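Long-range contacts in DNA polymerase III subunit beta (Helicobacter pylori 26695, PDB 4S3I), which tethers DNA polymerases and other proteins to DNA as a sliding clamp, conferring processivity on replication: residues T283-N287 / G311-A317; L276-K281 / E292-E297; L272-L276 / E300-T304; G262-F266 / L334-F339. One frame throughout, in Å; residues are numbered along the deposited sequence.

Interaction 1 (T283-N287 / G311-A317); sequences TLEKN and GLDIEKA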
# COMPACT_ATOMS: atom_id res chain seq x y z
N THR A 283 6.35 29.63 18.99
CA THR A 283 6.42 30.75 19.92
C THR A 283 5.64 30.42 21.17
O THR A 283 4.43 30.23 21.11
CB THR A 283 5.83 32.04 19.33
OG1 THR A 283 6.55 32.42 18.14
CG2 THR A 283 5.91 33.17 20.37
N LEU A 284 6.34 30.36 22.30
CA LEU A 284 5.68 30.08 23.57
C LEU A 284 5.44 31.37 24.36
O LEU A 284 6.36 32.17 24.55
CB LEU A 284 6.51 29.09 24.38
CG LEU A 284 6.55 27.69 23.78
CD1 LEU A 284 7.48 26.81 24.57
CD2 LEU A 284 5.15 27.10 23.77
N GLU A 285 4.19 31.56 24.78
CA GLU A 285 3.81 32.66 25.66
C GLU A 285 3.18 32.06 26.88
O GLU A 285 3.04 30.84 26.97
CB GLU A 285 2.80 33.59 24.97
CG GLU A 285 3.43 34.61 24.04
CD GLU A 285 2.40 35.34 23.19
OE1 GLU A 285 1.18 35.10 23.37
OE2 GLU A 285 2.81 36.16 22.33
N LYS A 286 2.76 32.91 27.83
CA LYS A 286 2.27 32.38 29.10
C LYS A 286 1.05 31.48 28.94
O LYS A 286 0.97 30.42 29.56
CB LYS A 286 1.99 33.50 30.10
CG LYS A 286 1.54 32.95 31.45
CD LYS A 286 1.35 34.03 32.50
CE LYS A 286 0.46 33.52 33.62
NZ LYS A 286 -0.85 33.04 33.10
N ASN A 287 0.12 31.88 28.08
CA ASN A 287 -1.09 31.08 27.90
C ASN A 287 -1.37 30.76 26.44
O ASN A 287 -2.52 30.53 26.07
CB ASN A 287 -2.31 31.76 28.52
CG ASN A 287 -2.22 31.85 30.02
OD1 ASN A 287 -1.83 32.89 30.55
ND2 ASN A 287 -2.58 30.76 30.71
N GLY A 311 -0.81 28.24 32.87
CA GLY A 311 0.21 29.19 32.44
C GLY A 311 1.64 28.72 32.53
O GLY A 311 2.05 28.12 33.53
N LEU A 312 2.41 28.99 31.48
CA LEU A 312 3.82 28.65 31.47
C LEU A 312 4.61 29.70 32.27
O LEU A 312 4.26 30.88 32.26
CB LEU A 312 4.33 28.58 30.03
CG LEU A 312 3.61 27.61 29.09
CD1 LEU A 312 4.31 27.58 27.73
CD2 LEU A 312 3.53 26.20 29.69
N ASP A 313 5.67 29.27 32.95
CA ASP A 313 6.56 30.23 33.62
C ASP A 313 7.39 30.99 32.58
O ASP A 313 8.57 30.70 32.35
CB ASP A 313 7.47 29.53 34.64
CG ASP A 313 8.39 30.49 35.37
OD1 ASP A 313 9.52 30.08 35.73
OD2 ASP A 313 8.00 31.66 35.58
N ILE A 314 6.75 31.98 31.97
CA ILE A 314 7.31 32.75 30.86
C ILE A 314 6.93 34.22 31.06
O ILE A 314 5.75 34.55 31.15
CB ILE A 314 6.74 32.24 29.51
CG1 ILE A 314 7.37 30.91 29.12
CG2 ILE A 314 6.92 33.29 28.41
CD1 ILE A 314 8.00 30.89 27.74
N GLU A 315 7.93 35.09 31.14
CA GLU A 315 7.65 36.51 31.37
C GLU A 315 7.72 37.29 30.07
O GLU A 315 7.50 38.50 30.04
CB GLU A 315 8.60 37.09 32.41
CG GLU A 315 7.90 37.59 33.68
CD GLU A 315 6.90 38.70 33.41
OE1 GLU A 315 5.68 38.42 33.38
OE2 GLU A 315 7.33 39.87 33.22
N LYS A 316 8.02 36.58 28.98
CA LYS A 316 8.14 37.17 27.66
C LYS A 316 8.31 36.04 26.65
O LYS A 316 8.96 35.04 26.95
CB LYS A 316 9.36 38.10 27.59
CG LYS A 316 10.67 37.41 27.93
CD LYS A 316 11.84 38.38 27.90
CE LYS A 316 13.17 37.66 28.14
NZ LYS A 316 13.59 36.86 26.96
N ALA A 317 7.72 36.20 25.47
CA ALA A 317 7.67 35.13 24.46
C ALA A 317 9.00 34.40 24.21
O ALA A 317 10.05 35.02 24.08
CB ALA A 317 7.10 35.67 23.15
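In the C-terminal domain of the sliding clamp, the turn of the beta hairpin formed by strands 279-284 and 288-293 meets the irregular loop 311-317 that leads into strand 318-323. The principle illustrated is that a loop without regular structure can be fixed by a few apolar side chains and one backbone bond. Leu-284 and Leu-312 both adopt the mt rotamer, which brings CD2 of Leu-284 to 4.1 Å from CD1 of Leu-312. Ile-314, whose CA-to-CB bond points toward the hairpin, has a chi2 of -126°, between the usual wells; its CD1 thereby lies 4.1 Å from CB of Leu-284. Phe-259 of strand 257-262 packs against all three side chains. At the edge of the cluster, Ala-317 CB lies 3.9 Å from both CG2 of Thr-283 and CG of Glu-285, while OG1 of Thr-283, in rotamer m, bonds to His-319. Lys-286 extends its chain until a final turn, chi4 of -56°, brings NZ to 2.7 Å from OD1 of Asn-287, a hydrogen bond within the hairpin turn. The only hydrogen bond between the two segments is left to the backbone: Leu-312 N donates to Lys-286 O at 2.8 Å.

Interaction 2 (L276-K281 / E292-E297); sequences LSSTIK and ESLDSE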
# COMPACT_ATOMS: atom_id res chain seq x y z
N LEU A 276 2.92 23.10 4.52
CA LEU A 276 3.59 24.09 3.67
C LEU A 276 5.10 24.26 3.94
O LEU A 276 5.76 25.04 3.26
CB LEU A 276 2.89 25.45 3.79
CG LEU A 276 1.49 25.57 3.20
CD1 LEU A 276 1.01 27.02 3.24
CD2 LEU A 276 1.49 25.04 1.76
N SER A 277 5.63 23.54 4.93
CA SER A 277 7.03 23.72 5.31
C SER A 277 7.60 22.48 5.99
O SER A 277 6.85 21.61 6.41
CB SER A 277 7.16 24.91 6.27
OG SER A 277 6.51 24.60 7.49
N SER A 278 8.93 22.41 6.12
CA SER A 278 9.55 21.30 6.85
C SER A 278 10.07 21.79 8.19
O SER A 278 10.37 20.99 9.09
CB SER A 278 10.69 20.68 6.04
OG SER A 278 11.79 21.56 6.00
N THR A 279 10.19 23.11 8.32
CA THR A 279 10.58 23.71 9.59
C THR A 279 9.51 24.69 10.07
O THR A 279 8.76 25.28 9.28
CB THR A 279 11.94 24.43 9.50
OG1 THR A 279 11.85 25.49 8.54
CG2 THR A 279 13.06 23.47 9.08
N ILE A 280 9.45 24.85 11.38
CA ILE A 280 8.38 25.60 12.02
C ILE A 280 8.94 26.52 13.08
O ILE A 280 9.83 26.13 13.85
CB ILE A 280 7.37 24.61 12.66
CG1 ILE A 280 6.49 23.96 11.59
CG2 ILE A 280 6.50 25.30 13.71
CD1 ILE A 280 5.65 22.81 12.12
N LYS A 281 8.44 27.75 13.14
CA LYS A 281 8.75 28.64 14.25
C LYS A 281 7.71 28.48 15.36
O LYS A 281 6.52 28.79 15.16
CB LYS A 281 8.79 30.09 13.77
CG LYS A 281 9.07 31.11 14.86
CD LYS A 281 9.09 32.51 14.25
CE LYS A 281 9.23 33.59 15.31
NZ LYS A 281 9.18 34.95 14.69
N GLU A 292 4.19 28.76 13.31
CA GLU A 292 4.26 29.40 12.00
C GLU A 292 5.21 28.64 11.08
O GLU A 292 6.30 28.25 11.49
CB GLU A 292 4.76 30.85 12.11
CG GLU A 292 3.78 31.82 12.76
CD GLU A 292 4.38 33.20 13.03
OE1 GLU A 292 5.28 33.30 13.89
OE2 GLU A 292 3.95 34.17 12.38
N SER A 293 4.80 28.47 9.83
CA SER A 293 5.67 27.83 8.84
C SER A 293 6.92 28.67 8.66
O SER A 293 6.85 29.90 8.66
CB SER A 293 4.94 27.68 7.50
OG SER A 293 4.54 28.93 6.99
N LEU A 294 8.08 28.02 8.53
CA LEU A 294 9.35 28.74 8.52
C LEU A 294 10.06 28.67 7.17
O LEU A 294 10.46 29.71 6.62
CB LEU A 294 10.23 28.22 9.66
CG LEU A 294 11.56 28.90 10.02
CD1 LEU A 294 11.39 30.39 10.29
CD2 LEU A 294 12.14 28.20 11.24
N ASP A 295 10.24 27.47 6.62
CA ASP A 295 10.93 27.35 5.33
C ASP A 295 9.95 27.15 4.18
O ASP A 295 10.24 26.47 3.19
CB ASP A 295 12.03 26.27 5.36
CG ASP A 295 11.48 24.86 5.55
OD1 ASP A 295 10.30 24.73 5.94
OD2 ASP A 295 12.24 23.89 5.31
N SER A 296 8.77 27.75 4.33
CA SER A 296 7.75 27.74 3.29
C SER A 296 8.16 28.65 2.15
O SER A 296 8.87 29.65 2.37
CB SER A 296 6.41 28.22 3.85
OG SER A 296 6.50 29.54 4.35
N GLU A 297 7.73 28.31 0.94
CA GLU A 297 7.95 29.13 -0.25
C GLU A 297 7.46 30.55 -0.03
O GLU A 297 6.58 30.78 0.80
CB GLU A 297 7.20 28.54 -1.44
CG GLU A 297 7.55 27.09 -1.76
CD GLU A 297 8.82 26.97 -2.59
OE1 GLU A 297 9.26 28.00 -3.16
OE2 GLU A 297 9.36 25.85 -2.67
O HOH W 1 5.80 26.19 0.89
O HOH W 2 5.49 31.33 16.12
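Where two antiparallel strands part, side chains can take over from the backbone, and 276-281 against 292-297 is a clear case. At Leu-276 the carbonyl oxygen accepts a bond from water 1, which in turn accepts from the backbone of Glu-297: the water oxygen is 2.6 Å from Leu-276 O and 2.9 Å from Glu-297 N. Ser-277 turns its CB toward the partner segment, 3.2 Å from OD1 of Asp-295. The next two residues are held by that same carboxylate. Ser-278 N and Thr-279 N lie 2.7 and 2.9 Å from Asp-295 OD1, both donating to it, and Ser-278 OG gives a very short bond of 2.5 Å to Asp-295 OD2. From Thr-279 onward the main chain resumes the work, its O accepting from Leu-294 N at 2.9 Å. Ile-280 forms a non-hydrogen-bonded pair with Ser-293, and its side chain packs on Ile-270 and Cys-273 of helix 263-273. Lys-281 closes the walk in a hydrogen-bonded pair with Glu-292, its N 2.7 Å from Glu-292 O and its O 3.0 Å from Glu-292 N. Their side chains share one face of the sheet, yet Lys-281 NZ stays 4.3 Å from Glu-292 OE1, beyond a salt bridge. The whole is the open end of an antiparallel beta hairpin, the central strand pair of the sheet that this chain's C-terminal domain builds from four strands.

Interaction 3 (L272-L276 / E300-T304); sequences LCSSL and ETAKT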
# COMPACT_ATOMS: atom_id res chain seq x y z
N LEU A 272 -0.23 20.52 10.81
CA LEU A 272 -0.95 21.58 10.11
C LEU A 272 0.00 22.53 9.38
O LEU A 272 -0.21 22.86 8.22
CB LEU A 272 -1.81 22.35 11.11
CG LEU A 272 -2.76 23.39 10.54
CD1 LEU A 272 -3.46 22.76 9.35
CD2 LEU A 272 -3.79 23.84 11.57
N CYS A 273 1.05 22.97 10.06
CA CYS A 273 2.01 23.90 9.43
C CYS A 273 2.91 23.15 8.46
O CYS A 273 3.42 23.73 7.50
CB CYS A 273 2.83 24.65 10.48
SG CYS A 273 1.84 25.78 11.50
N SER A 274 3.07 21.85 8.70
CA SER A 274 3.91 20.98 7.87
C SER A 274 3.36 20.81 6.47
O SER A 274 4.03 20.27 5.60
CB SER A 274 4.04 19.59 8.49
OG SER A 274 4.91 19.63 9.59
N SER A 275 2.12 21.25 6.26
CA SER A 275 1.52 21.16 4.95
C SER A 275 2.29 22.05 3.98
O SER A 275 2.33 21.79 2.78
CB SER A 275 0.06 21.58 5.00
OG SER A 275 -0.06 22.94 5.35
N LEU A 276 2.92 23.10 4.52
CA LEU A 276 3.59 24.09 3.67
C LEU A 276 5.10 24.26 3.94
O LEU A 276 5.76 25.04 3.26
CB LEU A 276 2.89 25.45 3.79
CG LEU A 276 1.49 25.57 3.20
CD1 LEU A 276 1.01 27.02 3.24
CD2 LEU A 276 1.49 25.04 1.76
N GLU A 300 3.64 31.58 0.49
CA GLU A 300 2.90 30.50 1.14
C GLU A 300 3.15 30.60 2.63
O GLU A 300 4.30 30.59 3.06
CB GLU A 300 3.33 29.14 0.58
CG GLU A 300 3.02 29.01 -0.90
CD GLU A 300 3.49 27.71 -1.52
OE1 GLU A 300 3.90 26.79 -0.77
OE2 GLU A 300 3.44 27.60 -2.77
N THR A 301 2.08 30.73 3.42
CA THR A 301 2.22 30.77 4.88
C THR A 301 1.15 29.93 5.59
O THR A 301 0.04 29.78 5.09
CB THR A 301 2.17 32.22 5.46
OG1 THR A 301 0.81 32.65 5.55
CG2 THR A 301 2.96 33.19 4.60
N ALA A 302 1.52 29.40 6.76
CA ALA A 302 0.63 28.61 7.59
C ALA A 302 0.85 29.08 9.02
O ALA A 302 1.99 29.15 9.47
CB ALA A 302 0.95 27.11 7.47
N LYS A 303 -0.22 29.41 9.73
CA LYS A 303 -0.12 29.76 11.14
C LYS A 303 -1.23 29.07 11.90
O LYS A 303 -2.34 28.88 11.37
CB LYS A 303 -0.25 31.28 11.37
CG LYS A 303 0.13 32.18 10.20
CD LYS A 303 0.29 33.64 10.65
CE LYS A 303 -0.80 34.05 11.64
NZ LYS A 303 -0.72 35.49 12.03
N THR A 304 -0.96 28.74 13.16
CA THR A 304 -2.02 28.34 14.07
C THR A 304 -1.56 28.55 15.49
O THR A 304 -0.38 28.76 15.75
CB THR A 304 -2.44 26.86 13.88
OG1 THR A 304 -3.68 26.63 14.56
CG2 THR A 304 -1.39 25.94 14.45
O HOH W 1 5.80 26.19 0.89
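This is a buried, mainly apolar helix-on-sheet contact at the subunit interface, where the end of helix 263-273 and the residues following it lie over the edge strand 301-307. No direct hydrogen bond joins the segments. Ala-302, pointing toward the helix, offers a small surface: its CB lies 3.9 Å from CA of Cys-273 and 4.2 Å from CD1 of Leu-276, so the backbone can come close. Leu-272 CD2 reaches CB of Thr-304 at 4.0 Å. Helices packed on sheets whose edges join between subunits are the hallmark of the sliding-clamp ring, and here Thr-301 to Lys-303 pair antiparallel with a strand of the second subunit, continuing the sheet across the interface. Phe-107 of that subunit packs on both Leu-272 and Ala-302, while its Lys-108 and Ser-105 hydrogen-bond Thr-301 and Thr-304. The one polar link between the segments is water-mediated: water 1 donates to Leu-276 O and to Glu-300 OE1, 2.6 Å from each; Glu-300 OE1 also forms a salt bridge with Lys-76 of the second subunit.

Interaction 4 (G262-F266 / L334-F339); sequences GKEEF and LGTTQF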
# COMPACT_ATOMS: atom_id res chain seq x y z
N GLY A 262 0.71 20.06 25.72
CA GLY A 262 -0.22 19.03 25.27
C GLY A 262 0.31 18.29 24.04
O GLY A 262 0.59 18.91 23.00
N LYS A 263 0.43 16.97 24.16
CA LYS A 263 1.06 16.19 23.09
C LYS A 263 0.24 16.22 21.79
O LYS A 263 0.77 16.59 20.74
CB LYS A 263 1.30 14.73 23.53
CG LYS A 263 2.06 13.90 22.47
CD LYS A 263 2.22 12.40 22.88
CE LYS A 263 0.90 11.65 22.91
NZ LYS A 263 1.05 10.24 23.49
N GLU A 264 -1.03 15.85 21.87
CA GLU A 264 -1.86 15.74 20.67
C GLU A 264 -2.13 17.10 20.03
O GLU A 264 -2.18 17.21 18.80
CB GLU A 264 -3.18 15.00 20.97
CG GLU A 264 -3.02 13.51 21.26
CD GLU A 264 -2.25 12.74 20.17
OE1 GLU A 264 -2.49 12.97 18.96
OE2 GLU A 264 -1.40 11.88 20.51
N GLU A 265 -2.30 18.14 20.85
CA GLU A 265 -2.44 19.48 20.29
C GLU A 265 -1.20 19.91 19.53
O GLU A 265 -1.30 20.51 18.45
CB GLU A 265 -2.74 20.52 21.38
CG GLU A 265 -4.19 20.52 21.85
CD GLU A 265 -4.49 21.72 22.74
OE1 GLU A 265 -3.60 22.10 23.56
OE2 GLU A 265 -5.59 22.29 22.62
N PHE A 266 -0.04 19.64 20.09
CA PHE A 266 1.20 19.93 19.37
C PHE A 266 1.36 19.12 18.08
O PHE A 266 1.77 19.67 17.06
CB PHE A 266 2.43 19.80 20.30
CG PHE A 266 2.79 21.09 20.99
CD1 PHE A 266 1.92 21.65 21.92
CD2 PHE A 266 3.95 21.76 20.65
CE1 PHE A 266 2.23 22.89 22.54
CE2 PHE A 266 4.27 22.98 21.26
CZ PHE A 266 3.40 23.55 22.20
N LEU A 334 6.36 9.06 22.70
CA LEU A 334 5.92 9.28 24.09
C LEU A 334 4.62 8.60 24.41
O LEU A 334 3.68 8.62 23.60
CB LEU A 334 5.73 10.78 24.34
CG LEU A 334 6.93 11.64 24.01
CD1 LEU A 334 6.59 13.09 24.32
CD2 LEU A 334 8.13 11.17 24.83
N GLY A 335 4.51 8.01 25.60
CA GLY A 335 3.29 7.32 25.99
C GLY A 335 2.31 8.12 26.85
O GLY A 335 1.28 7.59 27.26
N THR A 336 2.61 9.38 27.12
CA THR A 336 1.77 10.19 28.03
C THR A 336 0.98 11.21 27.23
O THR A 336 1.37 11.54 26.13
CB THR A 336 2.63 10.93 29.04
OG1 THR A 336 3.70 11.59 28.34
CG2 THR A 336 3.22 9.96 30.07
N THR A 337 -0.09 11.75 27.81
CA THR A 337 -0.94 12.73 27.11
C THR A 337 -0.30 14.10 27.05
O THR A 337 -0.68 14.95 26.25
CB THR A 337 -2.30 12.85 27.77
OG1 THR A 337 -2.13 13.51 29.03
CG2 THR A 337 -2.91 11.46 28.00
N GLN A 338 0.66 14.33 27.94
CA GLN A 338 1.41 15.59 27.97
C GLN A 338 2.87 15.30 27.80
O GLN A 338 3.32 14.18 28.03
CB GLN A 338 1.17 16.32 29.30
CG GLN A 338 -0.28 16.67 29.55
CD GLN A 338 -0.47 17.48 30.83
OE1 GLN A 338 -0.32 16.96 31.94
NE2 GLN A 338 -0.77 18.77 30.67
N PHE A 339 3.63 16.31 27.40
CA PHE A 339 5.06 16.15 27.27
C PHE A 339 5.77 17.34 27.90
O PHE A 339 5.17 18.40 28.13
CB PHE A 339 5.50 15.97 25.81
CG PHE A 339 5.39 17.22 24.96
CD1 PHE A 339 4.17 17.58 24.38
CD2 PHE A 339 6.51 18.00 24.69
CE1 PHE A 339 4.06 18.73 23.58
CE2 PHE A 339 6.42 19.14 23.90
CZ PHE A 339 5.18 19.51 23.33
O HOH W 3 -2.55 14.96 24.29
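A strand-to-helix junction in the C-terminal clamp domain shows how the free backbone groups at the start of a helix find partners. Gly-262, the last residue of strand 257-262, forms a non-hydrogen-bonded antiparallel pair with Gln-338 and is also the N-cap of helix 263-273. Its carbonyl oxygen is used by the first turn, accepting from Phe-266 N at 3.1 Å. The amides that follow lack such helical partners, and one acceptor serves two of them: Thr-337 O takes a bond from Lys-263 N at 3.1 Å and reaches the next amide through water 3, which donates to Thr-337 O at 2.7 Å and accepts from Glu-264 N at 3.0 Å. The Lys-263 ammonium is satisfied by main-chain oxygens of the same loop, with NZ 3.0 Å from Thr-336 O and 3.1 Å from Leu-334 O, so that the lysine ties down the turn before strand 338-343. Within that turn, Thr-336 OG1 donates to Gln-338 O at 2.6 Å, while the carboxylate of Glu-354 accepts from Gly-335 N. Beneath the polar network the contact becomes aromatic, with Leu-331 of helix 324-332 packing on both rings. Phe-339 directs its edge at the face of Phe-266 in a T-shaped pair, planes at 77°, with Phe-339 CZ 3.7 Å from Phe-266 CG.

In the fold
All four contacts belong to the C-terminal domain, but their chemistry follows their position. Interactions 2 and 3, centres about 6 Å apart, share Leu-276 and water 1 and bear on neighbouring strands of one sheet; interaction 2, partly exposed and polar, pairs strands 279-284 and 288-293, whereas interaction 3, buried and apolar, lays the end of helix 263-273 on strand 301-307 against the second subunit. Interaction 4 holds the beginning of that helix, combining main-chain and lysine hydrogen bonds with an aromatic pair. Interaction 1, at the other end of strand 279-284, joins apolar side chains to a single backbone hydrogen bond. Interactions 1 and 4, both partly buried, touch no other subunit and meet where Leu-284 packs on Phe-266.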